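Local coordinates for putative uncharacterized protein TCIL3000_10_9440 (Trypanosoma congolense, PDB 5KMX) that is an insect stage surface antigen with a bilobed ectodomain, of unproven function but put forward as a putative sensor at the parasite membrane, at residues Q151-Y159 with Q188-N199; E96-S104 with C115-R123. All coordinates share one frame; numbering follows the deposited sequence.

Contact 1 (Q151-Y159 with Q188-N199)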
loop_
_atom_site.group_PDB
_atom_site.type_symbol
_atom_site.label_atom_id
_atom_site.label_comp_id
_atom_site.label_asym_id
_atom_site.label_seq_id
_atom_site.Cartn_x
_atom_site.Cartn_y
_atom_site.Cartn_z
ATOM N N GLN A 151 6.078 -5.302 15.384
ATOM C CA GLN A 151 7.225 -4.659 14.758
ATOM C C GLN A 151 6.904 -3.226 14.346
ATOM O O GLN A 151 5.820 -2.946 13.836
ATOM C CB GLN A 151 7.664 -5.473 13.540
ATOM C CG GLN A 151 9.062 -5.177 13.034
ATOM C CD GLN A 151 9.413 -6.014 11.818
ATOM O OE1 GLN A 151 8.712 -6.970 11.488
ATOM N NE2 GLN A 151 10.498 -5.656 11.143
ATOM N N ASN A 152 7.853 -2.324 14.575
ATOM C CA ASN A 152 7.730 -0.951 14.105
ATOM C C ASN A 152 8.150 -0.846 12.645
ATOM O O ASN A 152 9.264 -1.227 12.283
ATOM C CB ASN A 152 8.576 -0.006 14.960
ATOM C CG ASN A 152 7.927 0.314 16.293
ATOM O OD1 ASN A 152 6.761 0.704 16.352
ATOM N ND2 ASN A 152 8.682 0.148 17.372
ATOM N N VAL A 153 7.245 -0.341 11.811
ATOM C CA VAL A 153 7.525 -0.136 10.395
ATOM C C VAL A 153 7.182 1.300 10.010
ATOM O O VAL A 153 6.327 1.929 10.639
ATOM C CB VAL A 153 6.740 -1.124 9.513
ATOM C CG1 VAL A 153 7.255 -2.539 9.721
ATOM C CG2 VAL A 153 5.246 -1.043 9.805
ATOM N N TYR A 154 7.846 1.811 8.976
ATOM C CA TYR A 154 7.812 3.237 8.674
ATOM C C TYR A 154 7.477 3.529 7.214
ATOM O O TYR A 154 7.913 2.818 6.309
ATOM C CB TYR A 154 9.154 3.866 9.038
ATOM C CG TYR A 154 9.652 3.440 10.398
ATOM C CD1 TYR A 154 10.421 2.292 10.549
ATOM C CD2 TYR A 154 9.346 4.176 11.533
ATOM C CE1 TYR A 154 10.875 1.894 11.790
ATOM C CE2 TYR A 154 9.798 3.786 12.780
ATOM C CZ TYR A 154 10.561 2.644 12.902
ATOM O OH TYR A 154 11.016 2.248 14.139
ATOM N N LEU A 155 6.713 4.598 7.005
ATOM C CA LEU A 155 6.146 4.919 5.698
ATOM C C LEU A 155 7.210 5.184 4.636
ATOM O O LEU A 155 8.108 6.003 4.831
ATOM C CB LEU A 155 5.224 6.136 5.818
ATOM C CG LEU A 155 4.376 6.490 4.593
ATOM C CD1 LEU A 155 3.339 5.411 4.314
ATOM C CD2 LEU A 155 3.711 7.845 4.790
ATOM N N ALA A 156 7.090 4.481 3.512
ATOM C CA ALA A 156 8.013 4.629 2.391
ATOM C C ALA A 156 7.261 5.026 1.125
ATOM O O ALA A 156 7.687 5.925 0.398
ATOM C CB ALA A 156 8.780 3.336 2.163
ATOM N N THR A 157 6.146 4.348 0.868
ATOM C CA THR A 157 5.342 4.601 -0.322
ATOM C C THR A 157 3.872 4.791 0.044
ATOM O O THR A 157 3.300 3.989 0.785
ATOM C CB THR A 157 5.471 3.453 -1.338
ATOM O OG1 THR A 157 6.857 3.190 -1.590
ATOM C CG2 THR A 157 4.781 3.813 -2.644
ATOM N N LEU A 158 3.272 5.855 -0.486
ATOM C CA LEU A 158 1.896 6.224 -0.167
ATOM C C LEU A 158 1.004 6.145 -1.403
ATOM O O LEU A 158 1.229 6.854 -2.385
ATOM C CB LEU A 158 1.851 7.637 0.420
ATOM C CG LEU A 158 0.487 8.132 0.907
ATOM C CD1 LEU A 158 0.036 7.352 2.131
ATOM C CD2 LEU A 158 0.535 9.623 1.203
ATOM N N TYR A 159 -0.012 5.286 -1.342
ATOM C CA TYR A 159 -0.943 5.106 -2.453
ATOM C C TYR A 159 -2.263 5.825 -2.186
ATOM O O TYR A 159 -2.888 5.623 -1.143
ATOM C CB TYR A 159 -1.214 3.621 -2.700
ATOM C CG TYR A 159 0.029 2.771 -2.849
ATOM C CD1 TYR A 159 0.780 2.404 -1.741
ATOM C CD2 TYR A 159 0.439 2.319 -4.095
ATOM C CE1 TYR A 159 1.911 1.628 -1.870
ATOM C CE2 TYR A 159 1.569 1.538 -4.234
ATOM C CZ TYR A 159 2.300 1.194 -3.118
ATOM O OH TYR A 159 3.427 0.415 -3.247
ATOM N N GLN A 188 -0.416 0.985 3.540
ATOM C CA GLN A 188 0.606 1.594 2.691
ATOM C C GLN A 188 1.915 0.810 2.743
ATOM O O GLN A 188 2.042 -0.158 3.493
ATOM C CB GLN A 188 0.847 3.048 3.114
ATOM C CG GLN A 188 -0.430 3.863 3.326
ATOM C CD GLN A 188 -1.245 4.034 2.055
ATOM O OE1 GLN A 188 -0.779 3.725 0.960
ATOM N NE2 GLN A 188 -2.469 4.533 2.199
ATOM N N GLY A 189 2.882 1.233 1.933
ATOM C CA GLY A 189 4.185 0.599 1.904
ATOM C C GLY A 189 5.038 1.064 3.066
ATOM O O GLY A 189 5.603 2.158 3.029
ATOM N N TYR A 190 5.119 0.234 4.103
ATOM C CA TYR A 190 5.917 0.544 5.287
ATOM C C TYR A 190 7.182 -0.310 5.333
ATOM O O TYR A 190 7.145 -1.497 5.013
ATOM C CB TYR A 190 5.091 0.332 6.558
ATOM C CG TYR A 190 4.108 1.444 6.846
ATOM C CD1 TYR A 190 2.841 1.446 6.279
ATOM C CD2 TYR A 190 4.450 2.496 7.684
ATOM C CE1 TYR A 190 1.943 2.467 6.542
ATOM C CE2 TYR A 190 3.562 3.516 7.951
ATOM C CZ TYR A 190 2.309 3.499 7.379
ATOM O OH TYR A 190 1.420 4.518 7.644
ATOM N N GLU A 191 8.295 0.300 5.740
ATOM C CA GLU A 191 9.592 -0.375 5.781
ATOM C C GLU A 191 10.148 -0.454 7.207
ATOM O O GLU A 191 9.841 0.402 8.038
ATOM C CB GLU A 191 10.597 0.352 4.884
ATOM C CG GLU A 191 10.335 0.207 3.390
ATOM C CD GLU A 191 11.284 1.043 2.552
ATOM O OE1 GLU A 191 11.495 0.698 1.372
ATOM O OE2 GLU A 191 11.815 2.048 3.071
ATOM N N PRO A 192 10.968 -1.484 7.496
ATOM C CA PRO A 192 11.621 -1.579 8.809
ATOM C C PRO A 192 12.548 -0.399 9.114
ATOM O O PRO A 192 12.738 -0.061 10.283
ATOM C CB PRO A 192 12.421 -2.882 8.711
ATOM C CG PRO A 192 11.703 -3.687 7.691
ATOM C CD PRO A 192 11.183 -2.701 6.693
ATOM N N ARG A 193 13.122 0.202 8.075
ATOM C CA ARG A 193 13.983 1.372 8.231
ATOM C C ARG A 193 13.381 2.564 7.489
ATOM O O ARG A 193 13.164 2.508 6.279
ATOM C CB ARG A 193 15.393 1.079 7.716
ATOM C CG ARG A 193 16.424 2.123 8.120
ATOM C CD ARG A 193 17.782 1.864 7.487
ATOM N NE ARG A 193 18.789 2.815 7.954
ATOM C CZ ARG A 193 18.963 4.036 7.455
ATOM N NH1 ARG A 193 18.198 4.475 6.463
ATOM N NH2 ARG A 193 19.906 4.826 7.953
ATOM N N GLN A 194 13.116 3.643 8.218
ATOM C CA GLN A 194 12.434 4.800 7.648
ATOM C C GLN A 194 13.340 5.573 6.687
ATOM O O GLN A 194 14.461 5.931 7.051
ATOM C CB GLN A 194 11.948 5.731 8.760
ATOM C CG GLN A 194 10.959 6.779 8.288
ATOM C CD GLN A 194 10.378 7.592 9.431
ATOM O OE1 GLN A 194 10.714 7.380 10.598
ATOM N NE2 GLN A 194 9.502 8.532 9.100
ATOM N N PRO A 195 12.858 5.831 5.458
ATOM C CA PRO A 195 13.651 6.623 4.510
ATOM C C PRO A 195 13.560 8.125 4.767
ATOM O O PRO A 195 12.731 8.570 5.561
ATOM C CB PRO A 195 13.030 6.269 3.159
ATOM C CG PRO A 195 11.620 5.941 3.476
ATOM C CD PRO A 195 11.638 5.291 4.829
ATOM N N SER A 196 14.410 8.895 4.094
ATOM C CA SER A 196 14.413 10.347 4.240
ATOM C C SER A 196 13.318 10.996 3.396
ATOM O O SER A 196 13.012 12.176 3.567
ATOM C CB SER A 196 15.776 10.918 3.851
ATOM O OG SER A 196 16.168 10.460 2.567
ATOM N N SER A 197 12.733 10.219 2.489
ATOM C CA SER A 197 11.675 10.714 1.618
ATOM C C SER A 197 10.589 9.659 1.426
ATOM O O SER A 197 10.847 8.460 1.550
ATOM C CB SER A 197 12.249 11.128 0.261
ATOM O OG SER A 197 12.651 9.994 -0.488
ATOM N N VAL A 198 9.378 10.121 1.129
ATOM C CA VAL A 198 8.242 9.239 0.884
ATOM C C VAL A 198 7.746 9.396 -0.550
ATOM O O VAL A 198 7.586 10.513 -1.041
ATOM C CB VAL A 198 7.085 9.531 1.861
ATOM C CG1 VAL A 198 5.877 8.659 1.542
ATOM C CG2 VAL A 198 7.538 9.311 3.297
ATOM N N ASN A 199 7.495 8.269 -1.209
ATOM C CA ASN A 199 6.999 8.269 -2.579
ATOM C C ASN A 199 5.474 8.225 -2.613
ATOM O O ASN A 199 4.863 7.266 -2.142
ATOM C CB ASN A 199 7.584 7.083 -3.349
ATOM C CG ASN A 199 7.117 7.036 -4.792
ATOM O OD1 ASN A 199 6.493 6.066 -5.219
ATOM N ND2 ASN A 199 7.418 8.085 -5.550
#

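Contact 2 (E96-S104 with C115-R123). With SO4 (sulfate ion), chain G.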
loop_
_atom_site.group_PDB
_atom_site.type_symbol
_atom_site.label_atom_id
_atom_site.label_comp_id
_atom_site.label_asym_id
_atom_site.label_seq_id
_atom_site.Cartn_x
_atom_site.Cartn_y
_atom_site.Cartn_z
ATOM N N GLU A 96 2.030 -6.764 12.970
ATOM C CA GLU A 96 1.859 -7.951 13.803
ATOM C C GLU A 96 1.922 -9.230 12.969
ATOM O O GLU A 96 1.104 -9.439 12.072
ATOM C CB GLU A 96 0.535 -7.885 14.567
ATOM C CG GLU A 96 0.417 -8.930 15.668
ATOM C CD GLU A 96 -0.871 -8.810 16.456
ATOM O OE1 GLU A 96 -1.557 -7.773 16.327
ATOM O OE2 GLU A 96 -1.199 -9.753 17.204
ATOM N N LYS A 97 2.898 -10.079 13.282
ATOM C CA LYS A 97 3.101 -11.337 12.570
ATOM C C LYS A 97 3.093 -12.518 13.538
ATOM O O LYS A 97 3.805 -12.515 14.542
ATOM C CB LYS A 97 4.417 -11.304 11.789
ATOM C CG LYS A 97 4.430 -10.318 10.626
ATOM C CD LYS A 97 3.600 -10.812 9.447
ATOM C CE LYS A 97 4.307 -11.924 8.682
ATOM N NZ LYS A 97 3.493 -12.423 7.542
ATOM N N TRP A 98 2.288 -13.527 13.219
ATOM C CA TRP A 98 2.118 -14.690 14.083
ATOM C C TRP A 98 3.041 -15.838 13.696
ATOM O O TRP A 98 3.171 -16.172 12.517
ATOM C CB TRP A 98 0.670 -15.174 14.036
ATOM C CG TRP A 98 -0.285 -14.294 14.772
ATOM C CD1 TRP A 98 -0.898 -13.172 14.299
ATOM C CD2 TRP A 98 -0.741 -14.467 16.116
ATOM N NE1 TRP A 98 -1.708 -12.633 15.269
ATOM C CE2 TRP A 98 -1.630 -13.410 16.394
ATOM C CE3 TRP A 98 -0.484 -15.411 17.113
ATOM C CZ2 TRP A 98 -2.263 -13.272 17.628
ATOM C CZ3 TRP A 98 -1.113 -15.275 18.335
ATOM C CH2 TRP A 98 -1.991 -14.212 18.583
ATOM N N TYR A 99 3.675 -16.443 14.696
ATOM C CA TYR A 99 4.437 -17.666 14.486
ATOM C C TYR A 99 3.548 -18.882 14.709
ATOM O O TYR A 99 2.886 -18.997 15.741
ATOM C CB TYR A 99 5.644 -17.737 15.420
ATOM C CG TYR A 99 6.445 -19.005 15.239
ATOM C CD1 TYR A 99 7.477 -19.068 14.313
ATOM C CD2 TYR A 99 6.159 -20.146 15.979
ATOM C CE1 TYR A 99 8.206 -20.224 14.137
ATOM C CE2 TYR A 99 6.882 -21.307 15.808
ATOM C CZ TYR A 99 7.905 -21.341 14.885
ATOM O OH TYR A 99 8.630 -22.496 14.712
ATOM N N THR A 100 3.541 -19.784 13.733
ATOM C CA THR A 100 2.810 -21.041 13.846
ATOM C C THR A 100 3.775 -22.211 13.766
ATOM O O THR A 100 4.588 -22.299 12.845
ATOM C CB THR A 100 1.754 -21.186 12.743
ATOM O OG1 THR A 100 0.943 -20.008 12.700
ATOM C CG2 THR A 100 0.873 -22.405 12.998
ATOM N N CYS A 101 3.686 -23.104 14.744
ATOM C CA CYS A 101 4.520 -24.294 14.764
ATOM C C CYS A 101 4.111 -25.250 13.647
ATOM O O CYS A 101 3.208 -26.067 13.814
ATOM C CB CYS A 101 4.415 -24.993 16.117
ATOM S SG CYS A 101 5.815 -26.068 16.520
ATOM N N SER A 102 4.785 -25.140 12.507
ATOM C CA SER A 102 4.465 -25.965 11.349
ATOM C C SER A 102 5.369 -27.187 11.284
ATOM O O SER A 102 6.326 -27.302 12.047
ATOM C CB SER A 102 4.595 -25.148 10.063
ATOM O OG SER A 102 4.307 -25.945 8.927
ATOM N N SER A 103 5.067 -28.095 10.363
ATOM C CA SER A 103 5.874 -29.297 10.180
ATOM C C SER A 103 7.309 -28.945 9.794
ATOM O O SER A 103 8.215 -29.768 9.918
ATOM C CB SER A 103 5.252 -30.199 9.113
ATOM O OG SER A 103 3.921 -30.548 9.452
ATOM N N SER A 104 7.507 -27.715 9.329
ATOM C CA SER A 104 8.827 -27.241 8.938
ATOM C C SER A 104 9.711 -27.013 10.161
ATOM O O SER A 104 9.226 -26.980 11.293
ATOM C CB SER A 104 8.707 -25.950 8.126
ATOM O OG SER A 104 7.720 -26.079 7.117
ATOM N N CYS A 115 8.973 -27.565 16.770
ATOM C CA CYS A 115 9.365 -26.345 16.074
ATOM C C CYS A 115 10.144 -25.427 17.008
ATOM O O CYS A 115 10.147 -24.208 16.837
ATOM C CB CYS A 115 8.132 -25.621 15.533
ATOM S SG CYS A 115 6.856 -26.725 14.907
ATOM N N HIS A 116 10.806 -26.026 17.993
ATOM C CA HIS A 116 11.519 -25.273 19.018
ATOM C C HIS A 116 12.661 -24.442 18.439
ATOM O O HIS A 116 12.882 -23.304 18.855
ATOM C CB HIS A 116 12.061 -26.229 20.085
ATOM C CG HIS A 116 12.897 -25.556 21.131
ATOM N ND1 HIS A 116 14.240 -25.316 20.966
ATOM C CD2 HIS A 116 12.572 -25.079 22.357
ATOM C CE1 HIS A 116 14.714 -24.715 22.046
ATOM N NE2 HIS A 116 13.724 -24.561 22.901
ATOM N N ARG A 117 13.383 -25.011 17.478
ATOM C CA ARG A 117 14.553 -24.353 16.902
ATOM C C ARG A 117 14.170 -23.178 16.001
ATOM O O ARG A 117 14.853 -22.153 15.984
ATOM C CB ARG A 117 15.389 -25.366 16.114
ATOM C CG ARG A 117 16.588 -24.778 15.376
ATOM C CD ARG A 117 17.651 -24.250 16.330
ATOM N NE ARG A 117 18.744 -23.593 15.613
ATOM C CZ ARG A 117 18.800 -22.290 15.341
ATOM N NH1 ARG A 117 17.827 -21.473 15.730
ATOM N NH2 ARG A 117 19.839 -21.798 14.679
ATOM N N LYS A 118 13.091 -23.335 15.242
ATOM C CA LYS A 118 12.630 -22.280 14.344
ATOM C C LYS A 118 11.803 -21.229 15.080
ATOM O O LYS A 118 11.534 -20.151 14.545
ATOM C CB LYS A 118 11.807 -22.874 13.199
ATOM C CG LYS A 118 12.632 -23.603 12.149
ATOM C CD LYS A 118 11.801 -23.909 10.912
ATOM C CE LYS A 118 12.640 -24.548 9.817
ATOM N NZ LYS A 118 13.179 -25.876 10.220
ATOM N N HIS A 119 11.406 -21.546 16.308
ATOM C CA HIS A 119 10.552 -20.665 17.094
ATOM C C HIS A 119 11.347 -19.555 17.778
ATOM O O HIS A 119 10.984 -18.382 17.693
ATOM C CB HIS A 119 9.779 -21.481 18.134
ATOM C CG HIS A 119 9.023 -20.648 19.123
ATOM N ND1 HIS A 119 8.762 -21.075 20.406
ATOM C CD2 HIS A 119 8.462 -19.420 19.014
ATOM C CE1 HIS A 119 8.082 -20.142 21.050
ATOM N NE2 HIS A 119 7.888 -19.128 20.228
ATOM N N ASP A 120 12.431 -19.920 18.454
ATOM C CA ASP A 120 13.194 -18.946 19.231
ATOM C C ASP A 120 14.024 -18.017 18.347
ATOM O O ASP A 120 14.419 -16.938 18.785
ATOM C CB ASP A 120 14.105 -19.645 20.249
ATOM C CG ASP A 120 14.747 -20.904 19.701
ATOM O OD1 ASP A 120 14.815 -21.049 18.464
ATOM O OD2 ASP A 120 15.185 -21.749 20.512
ATOM N N GLU A 121 14.292 -18.424 17.109
ATOM C CA GLU A 121 14.979 -17.539 16.175
ATOM C C GLU A 121 13.990 -16.481 15.694
ATOM O O GLU A 121 14.323 -15.298 15.626
ATOM C CB GLU A 121 15.578 -18.318 14.998
ATOM C CG GLU A 121 14.570 -19.003 14.093
ATOM C CD GLU A 121 15.235 -19.839 13.015
ATOM O OE1 GLU A 121 15.920 -20.824 13.362
ATOM O OE2 GLU A 121 15.079 -19.507 11.821
ATOM N N PHE A 122 12.770 -16.915 15.380
ATOM C CA PHE A 122 11.677 -15.994 15.080
ATOM C C PHE A 122 11.536 -15.008 16.232
ATOM O O PHE A 122 11.318 -13.814 16.025
ATOM C CB PHE A 122 10.364 -16.758 14.860
ATOM C CG PHE A 122 9.168 -15.872 14.626
ATOM C CD1 PHE A 122 8.519 -15.259 15.689
ATOM C CD2 PHE A 122 8.681 -15.667 13.346
ATOM C CE1 PHE A 122 7.421 -14.446 15.476
ATOM C CE2 PHE A 122 7.579 -14.860 13.129
ATOM C CZ PHE A 122 6.949 -14.249 14.196
ATOM N N ARG A 123 11.668 -15.528 17.448
ATOM C CA ARG A 123 11.622 -14.713 18.652
ATOM C C ARG A 123 12.777 -13.722 18.658
ATOM O O ARG A 123 12.598 -12.540 18.949
ATOM C CB ARG A 123 11.689 -15.597 19.897
ATOM C CG ARG A 123 11.145 -14.951 21.155
ATOM C CD ARG A 123 11.570 -15.728 22.392
ATOM N NE ARG A 123 10.681 -15.485 23.530
ATOM C CZ ARG A 123 10.080 -16.432 24.251
ATOM N NH1 ARG A 123 9.294 -16.084 25.259
ATOM N NH2 ARG A 123 10.254 -17.723 23.981
HETATM S S SO4 G . 4.064 -10.139 4.753
HETATM O O1 SO4 G . 3.820 -10.010 3.320
HETATM O O2 SO4 G . 4.736 -11.407 5.022
HETATM O O3 SO4 G . 2.790 -10.102 5.467
HETATM O O4 SO4 G . 4.909 -9.036 5.204
#

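Contact 1 (Q151-Y159 with Q188-N199)
T157 and G189 pair in a mixed sheet contact of the larger lobe, where strand 145-165 takes 189-191 antiparallel and, past turn 192-196, 197-199 parallel. Y154 and E191 form a hydrogen-bonded pair, with E191 N reaching Y154 O at 2.6 Å. Past the non-hydrogen-bonded pair L155 and Y190 the register slips by one: G189 O accepts both A156 N at 2.8 Å, nearly end-on to the carbonyl, and T157 N, in the carbonyl plane on a lone pair. The bulge turns A156 O toward 197-199, where N199 N meets it at 2.8 Å and L158 N donates to N199 O.

The buried packing is mostly apolar. L155 has CG anti to its backbone N (chi1 -171°), which directs the branch toward Y190; chi2 then sets CD1 over that ring's face, 4.1 Å from the centroid, and CD2 packs on V198 CG1. Branched L155 can thus serve both strands, while the Y190 hydroxyl is held by P90 O. Q188, bent at chi2, offers OE1 to Y159 N at 2.9 Å, 43° out of the amide plane; its NE2 bonds to D185 O. The planes of the Y154 ring and the Q194 amide are nearly parallel, 9° apart, with Q194 CB against Y154 CB, and P192 O sits at the ring edge, 3.1 Å from CE1. The doubled acceptance at G189 O, opposite A156 and T157, marks a classic beta bulge.

Contact 2 (E96-S104 with C115-R123)
Y99 carries this contact, reaching from the end of strand 85-100 to the first turns of helix 116-128; segment 116-123 runs nearly antiparallel to 96-100 on the surface of the smaller lobe. Chi1 of 179° points the tyrosine away from its own strand and straight to the helix. Two helix residues about one turn apart meet the ring from the same side. H119 CA sits over the face, 4.0 Å from the centroid, and the imidazole follows it, tilted by 27° and slid so far toward the rim that the two rings barely overlap. H119 is fixed from beyond this pair, since its NE2 bonds to Y133 OH.

F122 packs obliquely, sliding past Y99 in the opposite direction. The tyrosine CB therefore lands over the centre of the phenyl face, 3.7 Å from its centroid, while Y99 CD1 touches F122 CG at 3.6 Å; the ring planes meet at 56°. At the phenyl edge, K97 O lies in the ring plane, 3.6 Å from CZ, so the ring is met on a face and at its rim. Flat aromatic groups suit the gap of about 9.5 Å between the axes of 96-100 and 116-123. The phenol OH of Y99 lies 3.3 Å from C115 CB, just before the helix.

Past the end of the strand a covalent link joins the two segments: C101 SG and C115 SG form a disulfide of 2.0 Å. Two residues before Y99, K97 bends at chi2 and chi3, turning NZ away from the helix to hydrogen-bond a sulfate, probably from the crystallisation liquor, at O2 (3.0 Å) and also O3; R95 is its second partner. An aromatic cluster of Y99, H119 and F122 beside a disulfide thus fastens helix to strand in this small cysteine-rich lobe.

From the N terminus, strand 85-100 runs out of the larger lobe, and contact 2 is made first: C101 and C115 close a short loop, residues 105-114 of it unmodelled, and bring helix 116-128 back along the strand. The chain then returns through strand 145-165, the antiparallel neighbour of 85-100, and contact 1 forms where 189-191 and 197-204 come back to it, closing a second and longer loop. The two loops follow in series and neither encloses the other. Their centres lie 26 Å apart, yet the long strands 85-100 and 145-165 reach both, so the paired strands bridge the two lobes of the ectodomain.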